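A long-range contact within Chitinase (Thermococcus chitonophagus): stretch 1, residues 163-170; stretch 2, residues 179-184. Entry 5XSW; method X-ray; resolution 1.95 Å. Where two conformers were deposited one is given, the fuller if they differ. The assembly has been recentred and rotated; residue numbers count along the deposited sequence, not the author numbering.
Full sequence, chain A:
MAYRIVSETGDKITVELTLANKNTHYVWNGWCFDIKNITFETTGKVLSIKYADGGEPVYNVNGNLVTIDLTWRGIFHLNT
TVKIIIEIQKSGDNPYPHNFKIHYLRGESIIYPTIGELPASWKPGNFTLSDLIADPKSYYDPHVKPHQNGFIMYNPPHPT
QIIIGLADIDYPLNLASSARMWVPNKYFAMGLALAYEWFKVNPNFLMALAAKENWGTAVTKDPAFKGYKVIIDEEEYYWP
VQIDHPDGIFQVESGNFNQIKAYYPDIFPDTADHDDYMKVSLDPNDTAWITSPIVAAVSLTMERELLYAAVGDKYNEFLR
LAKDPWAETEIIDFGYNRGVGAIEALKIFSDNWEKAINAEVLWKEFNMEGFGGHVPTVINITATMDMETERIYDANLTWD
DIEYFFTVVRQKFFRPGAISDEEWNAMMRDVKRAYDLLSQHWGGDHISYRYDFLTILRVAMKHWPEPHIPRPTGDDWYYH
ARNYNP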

ATOM      1  N   ILE A 163      11.424   3.360 -30.254  1.00 20.98           N
ATOM      2  CA  ILE A 163      11.279   2.152 -31.061  1.00 21.51           C
ATOM      3  C   ILE A 163      10.491   1.083 -30.257  1.00 28.49           C
ATOM      4  O   ILE A 163      11.079   0.317 -29.457  1.00 23.99           O
ATOM      5  CB  ILE A 163      12.670   1.518 -31.433  1.00 24.16           C
ATOM      6  CG1 ILE A 163      13.642   2.596 -31.976  1.00 30.53           C
ATOM      7  CG2 ILE A 163      12.439   0.363 -32.368  1.00 23.65           C
ATOM      8  CD1 ILE A 163      13.101   3.274 -33.220  1.00 27.10           C
ATOM      9  N   ILE A 164       9.188   1.008 -30.478  1.00 26.43           N
ATOM     10  CA  ILE A 164       8.417  -0.053 -29.863  1.00 24.99           C
ATOM     11  C   ILE A 164       8.293  -1.149 -30.904  1.00 25.47           C
ATOM     12  O   ILE A 164       7.735  -0.935 -31.976  1.00 26.48           O
ATOM     13  CB  ILE A 164       7.017   0.426 -29.450  1.00 25.81           C
ATOM     14  CG1 ILE A 164       7.117   1.496 -28.362  1.00 25.00           C
ATOM     15  CG2 ILE A 164       6.180  -0.748 -28.970  1.00 28.77           C
ATOM     16  CD1 ILE A 164       5.803   2.184 -28.059  1.00 27.09           C
ATOM     17  N   GLY A 165       8.814  -2.329 -30.593  1.00 25.48           N
ATOM     18  CA  GLY A 165       8.833  -3.390 -31.576  1.00 25.90           C
ATOM     19  C   GLY A 165       7.610  -4.265 -31.450  1.00 27.79           C
ATOM     20  O   GLY A 165       7.467  -5.016 -30.491  1.00 27.39           O
ATOM     21  N   LEU A 166       6.731  -4.170 -32.440  1.00 26.25           N
ATOM     22  CA  LEU A 166       5.505  -4.948 -32.442  1.00 28.34           C
ATOM     23  C   LEU A 166       5.779  -6.318 -33.034  1.00 30.08           C
ATOM     24  O   LEU A 166       5.290  -6.657 -34.105  1.00 30.01           O
ATOM     25  CB  LEU A 166       4.419  -4.219 -33.230  1.00 25.85           C
ATOM     26  CG  LEU A 166       4.243  -2.749 -32.841  1.00 32.31           C
ATOM     27  CD1 LEU A 166       3.233  -2.055 -33.738  1.00 29.44           C
ATOM     28  CD2 LEU A 166       3.843  -2.627 -31.380  1.00 30.42           C
ATOM     29  N   ALA A 167       6.577  -7.098 -32.316  1.00 28.48           N
ATOM     30  CA  ALA A 167       6.977  -8.426 -32.753  1.00 29.54           C
ATOM     31  C   ALA A 167       5.866  -9.457 -32.641  1.00 37.15           C
ATOM     32  O   ALA A 167       4.991  -9.353 -31.786  1.00 27.77           O
ATOM     33  CB  ALA A 167       8.198  -8.887 -31.974  1.00 28.77           C
ATOM     34  N   ASP A 168       5.914 -10.459 -33.509  1.00 29.09           N
ATOM     35  CA  ASP A 168       5.143 -11.663 -33.297  1.00 31.04           C
ATOM     36  C   ASP A 168       5.776 -12.380 -32.104  1.00 26.88           C
ATOM     37  O   ASP A 168       6.986 -12.577 -32.061  1.00 31.45           O
ATOM     38  CB  ASP A 168       5.174 -12.555 -34.539  1.00 31.92           C
ATOM     39  CG  ASP A 168       4.155 -12.137 -35.587  1.00 43.20           C
ATOM     40  OD1 ASP A 168       3.300 -11.280 -35.290  1.00 35.68           O
ATOM     41  OD2 ASP A 168       4.210 -12.669 -36.711  1.00 41.26           O
ATOM     42  N   ILE A 169       4.957 -12.993 -31.260  0.55 27.66           N
ATOM     43  CA  ILE A 169       5.449 -13.657 -30.062  0.55 28.74           C
ATOM     44  C   ILE A 169       5.203 -15.167 -30.177  0.55 32.52           C
ATOM     45  O   ILE A 169       4.055 -15.577 -30.344  0.55 29.60           O
ATOM     46  CB  ILE A 169       4.755 -13.106 -28.782  0.55 25.95           C
ATOM     47  CG1 ILE A 169       5.022 -11.608 -28.638  0.55 25.43           C
ATOM     48  CG2 ILE A 169       5.244 -13.864 -27.549  0.55 26.41           C
ATOM     49  CD1 ILE A 169       6.528 -11.277 -28.594  0.55 25.05           C
ATOM     50  N   ASP A 170       6.273 -15.972 -30.123  0.55 29.89           N
ATOM     51  CA  ASP A 170       6.161 -17.451 -30.218  0.55 32.75           C
ATOM     52  C   ASP A 170       6.119 -18.118 -28.844  0.55 34.23           C
ATOM     53  O   ASP A 170       5.854 -19.319 -28.714  0.55 30.95           O
ATOM     54  CB  ASP A 170       7.340 -18.061 -30.992  0.55 33.51           C
ATOM     55  CG  ASP A 170       7.233 -17.854 -32.475  0.55 44.46           C
ATOM     56  OD1 ASP A 170       6.108 -17.566 -32.953  0.55 43.01           O
ATOM     57  OD2 ASP A 170       8.274 -18.010 -33.159  0.55 46.04           O
ATOM     58  N   ALA A 179       1.095 -14.928 -29.955  1.00 28.61           N
ATOM     59  CA  ALA A 179       0.495 -13.613 -29.758  1.00 26.48           C
ATOM     60  C   ALA A 179       1.156 -12.603 -30.705  1.00 26.04           C
ATOM     61  O   ALA A 179       2.141 -12.912 -31.349  1.00 30.07           O
ATOM     62  CB  ALA A 179       0.656 -13.166 -28.275  1.00 25.34           C
ATOM     63  N   ARG A 180       0.597 -11.403 -30.762  1.00 24.49           N
ATOM     64  CA  ARG A 180       1.236 -10.295 -31.473  1.00 26.67           C
ATOM     65  C   ARG A 180       1.129  -9.051 -30.642  1.00 21.83           C
ATOM     66  O   ARG A 180       0.040  -8.713 -30.170  1.00 25.94           O
ATOM     67  CB  ARG A 180       0.544 -10.105 -32.830  1.00 25.45           C
ATOM     68  CG  ARG A 180       0.897  -8.823 -33.581  1.00 25.51           C
ATOM     69  CD  ARG A 180       0.020  -8.746 -34.914  1.00 25.52           C
ATOM     70  NE  ARG A 180       0.317  -7.470 -35.582  1.00 29.34           N
ATOM     71  CZ  ARG A 180       0.112  -7.244 -36.873  1.00 31.22           C
ATOM     72  NH1 ARG A 180      -0.406  -8.196 -37.643  1.00 26.25           N
ATOM     73  NH2 ARG A 180       0.437  -6.064 -37.369  1.00 28.99           N
ATOM     74  N   MET A 181       2.236  -8.348 -30.456  1.00 22.60           N
ATOM     75  CA  MET A 181       2.192  -7.112 -29.651  1.00 23.13           C
ATOM     76  C   MET A 181       1.483  -6.008 -30.418  1.00 28.36           C
ATOM     77  O   MET A 181       1.624  -5.924 -31.649  1.00 26.88           O
ATOM     78  CB  MET A 181       3.630  -6.686 -29.288  1.00 25.52           C
ATOM     79  CG  MET A 181       4.430  -7.809 -28.612  1.00 27.14           C
ATOM     80  SD  MET A 181       3.610  -8.476 -27.081  1.00 24.75           S
ATOM     81  CE  MET A 181       3.596  -7.031 -26.005  1.00 21.17           C
ATOM     82  N   TRP A 182       0.727  -5.170 -29.716  1.00 23.48           N
ATOM     83  CA  TRP A 182       0.056  -4.028 -30.354  1.00 25.56           C
ATOM     84  C   TRP A 182      -0.115  -2.945 -29.313  1.00 26.51           C
ATOM     85  O   TRP A 182      -0.135  -3.194 -28.085  1.00 23.39           O
ATOM     86  CB  TRP A 182      -1.313  -4.419 -30.999  1.00 25.14           C
ATOM     87  CG  TRP A 182      -2.492  -4.310 -30.079  1.00 26.78           C
ATOM     88  CD1 TRP A 182      -2.637  -4.952 -28.861  1.00 34.86           C
ATOM     89  CD2 TRP A 182      -3.682  -3.569 -30.282  1.00 23.42           C
ATOM     90  NE1 TRP A 182      -3.857  -4.645 -28.311  1.00 27.52           N
ATOM     91  CE2 TRP A 182      -4.524  -3.810 -29.169  1.00 23.41           C
ATOM     92  CE3 TRP A 182      -4.148  -2.721 -31.321  1.00 29.37           C
ATOM     93  CZ2 TRP A 182      -5.776  -3.217 -29.035  1.00 23.75           C
ATOM     94  CZ3 TRP A 182      -5.407  -2.121 -31.169  1.00 28.79           C
ATOM     95  CH2 TRP A 182      -6.197  -2.372 -30.039  1.00 29.64           C
ATOM     96  N   VAL A 183      -0.170  -1.724 -29.802  1.00 23.42           N
ATOM     97  CA  VAL A 183      -0.318  -0.554 -28.974  1.00 23.67           C
ATOM     98  C   VAL A 183      -1.789  -0.132 -29.085  1.00 29.28           C
ATOM     99  O   VAL A 183      -2.226   0.262 -30.175  1.00 27.25           O
ATOM    100  CB  VAL A 183       0.612   0.586 -29.456  1.00 24.17           C
ATOM    101  CG1 VAL A 183       0.228   1.891 -28.746  1.00 24.78           C
ATOM    102  CG2 VAL A 183       2.136   0.192 -29.207  1.00 19.10           C
ATOM    103  N   PRO A 184      -2.569  -0.209 -27.980  1.00 28.23           N
ATOM    104  CA  PRO A 184      -4.018   0.074 -28.118  1.00 28.31           C
ATOM    105  C   PRO A 184      -4.375   1.466 -28.644  1.00 28.74           C
ATOM    106  O   PRO A 184      -5.337   1.598 -29.380  1.00 27.04           O
ATOM    107  CB  PRO A 184      -4.542  -0.074 -26.661  1.00 26.60           C
ATOM    108  CG  PRO A 184      -3.604  -1.138 -26.067  1.00 27.98           C
ATOM    109  CD  PRO A 184      -2.235  -0.769 -26.649  1.00 24.70           C
TER

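Two nearly antiparallel segments of the chitinase chain meet in a short two-stranded antiparallel pairing, closed by three backbone hydrogen bonds and supported by apolar side-chain packing. The end-to-end directions of the touching parts lie 164° apart, and together the stretches bury 437 Å² between them. Ile169 and Ala179 form the hydrogen-bonded pair: Ile169 N donates to Ala179 O at 2.8 Å, and Ala179 N returns a bond to Ile169 O at 3.1 Å. One step along, Asp168 faces Arg180 as the non-hydrogen-bonded pair, their CA atoms 4.5 Å apart. The ladder resumes past it, where Met181 N donates to Ala167 O at 3.2 Å with an almost perfectly straight N-H...O angle of 179°. No return bond completes this pair: Ala167 N makes a weak bond to Gly165 O, 2.9 Å away within its own stretch.

The two faces of the sheet differ in character. Asp168 and Arg180 share one face, where Asp168 OD1 comes within 3.8 Å of Arg180 CG. This is a contact with the aliphatic part of the arginine, whose chain runs extended (chi1 to chi3 all t); the Asp168 carboxylate and Arg180 NH1 are hydrogen-bonded elsewhere in the structure. Polar groups suit this face, since Asp168 is exposed and Arg180 partly so. Ile169 and Ala179 lie on the other face, both buried, with Ile169 CB 4.1 Å from Ala179 CB. The small methyl of Ala179 sits beside the branched isoleucine, while Ile169 CG1 reaches to 3.8 Å from Met181 SD. Met181 starts toward the first stretch from its CA, but its m, m, m conformation leads the end of the flexible chain away; even so, it has 80 Å² covered by the other stretch.

Beyond the last cross-stretch hydrogen bond, side chains take over. The CA-to-CB bond of Leu166 points sideways to the second stretch, yet Leu166 CB lies 3.6 Å from Met181 O and Leu166 CD2 3.9 Å from Val183 CG2. Val183 points toward the first stretch, and the same CG2 methyl also meets Ile164 CG2 at 4.2 Å, so a single valine branch touches two aliphatic neighbours. Ile164 and Val183 are buried, as befits hydrocarbon side chains with no polar group to satisfy. Between Ile164 and Leu166, Gly165 contributes only backbone, its O lying 4.4 Å from Met181 CB. Trp182 points away and adds little, its CA 4.2 Å from Leu166 CD2.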